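Local coordinates for MOBA relate protein (Mycobacterium sp., PDB 2WAW), which is of unknown function but, as a MobA-like member of the GT-A clan, probably transfers a nucleotidyl group from a nucleoside triphosphate to an acceptor not yet known, at residues 23-28 with 57-62. Numbering follows the deposited sequence.
Sequences KQLLPL and ADEVLE
Lys23 NZ, hydrogen-bonded to the carbonyl oxygens of Tyr15 and Val182 and joined to Asp105 by a long, weak ion pair, roots the 3-10 turn from which Leu25 reaches Glu59 and Val60. A lysine suits this buried place because its long, nearly straight chain carries the ammonium to those acceptors. The turn follows the glycine-rich loop that probably binds nucleotide, as in MobA relatives, and Leu26 N closes it on Lys23 O at 3.1 Å.

Across the contact everything is apolar. The CB of Leu25 points toward the helix, and with CG anti to the carbonyl carbon (chi1 -57°) the forked end arrives there, CD1 at Glu59 and CD2 at Val60. CD1 lies 3.7 Å from Glu59 CB; the leucine crosses the glutamate at about a right angle, touching the aliphatic root of its chain. CD2 rests 3.9 Å from Val60 CA and 4.0 Å from Val60 CG2. That same valine methyl, set beside the backbone N, also meets Gln24 CB at 3.9 Å, filling the angle between the two residues; valine suits the place because its methyls stay near the helix backbone.

Val60 also packs on Leu34 of helix 33-42 and Leu53 of strand 48-53, while Leu25 touches Val64 just past helix 57-63; the contact thus joins the turn before strand 27-28 to the helix following strand 48-53.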
# COMPACT_ATOMS: atom_id res chain seq x y z
N LYS A 23 7.10 12.42 -3.67
CA LYS A 23 7.89 11.44 -2.91
C LYS A 23 8.10 10.13 -3.68
O LYS A 23 9.08 9.43 -3.47
CB LYS A 23 7.29 11.18 -1.53
CG LYS A 23 5.96 10.43 -1.53
CD LYS A 23 5.41 10.52 -0.10
CE LYS A 23 4.07 9.90 0.04
NZ LYS A 23 3.64 10.01 1.46
N GLN A 24 7.15 9.82 -4.57
CA GLN A 24 7.19 8.60 -5.39
C GLN A 24 8.51 8.51 -6.17
O GLN A 24 9.01 7.41 -6.42
CB GLN A 24 5.99 8.58 -6.37
CG GLN A 24 4.57 8.55 -5.71
CD GLN A 24 4.07 9.92 -5.21
OE1 GLN A 24 3.03 10.01 -4.50
NE2 GLN A 24 4.79 10.98 -5.54
N LEU A 25 9.05 9.66 -6.51
CA LEU A 25 10.23 9.75 -7.35
C LEU A 25 11.55 9.96 -6.62
O LEU A 25 12.55 10.00 -7.23
CB LEU A 25 10.03 10.81 -8.45
CG LEU A 25 8.82 10.60 -9.35
CD1 LEU A 25 8.56 11.75 -10.17
CD2 LEU A 25 8.96 9.38 -10.20
N LEU A 26 11.51 10.07 -5.32
CA LEU A 26 12.75 10.22 -4.53
C LEU A 26 13.72 9.05 -4.76
O LEU A 26 13.32 7.87 -4.71
CB LEU A 26 12.41 10.31 -3.06
CG LEU A 26 11.60 11.54 -2.65
CD1 LEU A 26 11.01 11.32 -1.25
CD2 LEU A 26 12.44 12.83 -2.72
N PRO A 27 15.00 9.35 -5.01
CA PRO A 27 15.98 8.31 -5.21
C PRO A 27 16.08 7.41 -3.98
O PRO A 27 16.12 7.89 -2.85
CB PRO A 27 17.29 9.10 -5.38
CG PRO A 27 16.86 10.41 -5.91
CD PRO A 27 15.58 10.70 -5.17
N LEU A 28 16.12 6.09 -4.22
CA LEU A 28 16.34 5.13 -3.16
C LEU A 28 17.25 4.07 -3.77
O LEU A 28 16.79 3.10 -4.38
CB LEU A 28 15.00 4.56 -2.66
CG LEU A 28 14.97 3.98 -1.24
CD1 LEU A 28 15.11 5.07 -0.18
CD2 LEU A 28 13.69 3.20 -1.05
N ALA A 57 1.20 12.06 -11.56
CA ALA A 57 1.13 10.87 -12.43
C ALA A 57 1.98 11.00 -13.69
O ALA A 57 2.65 10.05 -14.07
CB ALA A 57 -0.31 10.55 -12.81
N ASP A 58 1.93 12.15 -14.34
CA ASP A 58 2.68 12.37 -15.58
C ASP A 58 4.17 12.11 -15.39
O ASP A 58 4.77 11.38 -16.19
CB ASP A 58 2.45 13.79 -16.11
CG ASP A 58 1.10 13.95 -16.79
OD1 ASP A 58 0.35 12.96 -16.87
OD2 ASP A 58 0.80 15.08 -17.24
N GLU A 59 4.75 12.69 -14.34
CA GLU A 59 6.17 12.50 -14.01
C GLU A 59 6.45 11.04 -13.64
O GLU A 59 7.46 10.46 -14.04
CB GLU A 59 6.58 13.41 -12.83
CG GLU A 59 6.31 14.90 -13.02
CD GLU A 59 6.38 15.67 -11.71
OE1 GLU A 59 7.51 15.98 -11.26
OE2 GLU A 59 5.32 15.97 -11.13
N VAL A 60 5.56 10.46 -12.84
CA VAL A 60 5.72 9.07 -12.40
C VAL A 60 5.70 8.08 -13.58
O VAL A 60 6.51 7.15 -13.64
CB VAL A 60 4.69 8.69 -11.33
CG1 VAL A 60 4.78 7.20 -11.01
CG2 VAL A 60 4.94 9.48 -10.06
N LEU A 61 4.81 8.31 -14.52
CA LEU A 61 4.69 7.47 -15.67
C LEU A 61 5.98 7.50 -16.47
O LEU A 61 6.32 6.56 -17.11
CB LEU A 61 3.50 7.87 -16.53
CG LEU A 61 2.11 7.78 -15.93
CD1 LEU A 61 1.03 8.25 -16.85
CD2 LEU A 61 1.80 6.45 -15.38
N GLU A 62 6.64 8.63 -16.50
CA GLU A 62 7.91 8.78 -17.21
C GLU A 62 9.07 8.05 -16.55
O GLU A 62 9.96 7.68 -17.22
CB GLU A 62 8.25 10.25 -17.47
CG GLU A 62 7.21 11.01 -18.28
CD GLU A 62 7.35 12.55 -18.32
OE1 GLU A 62 8.12 13.18 -17.58
OE2 GLU A 62 6.64 13.14 -19.14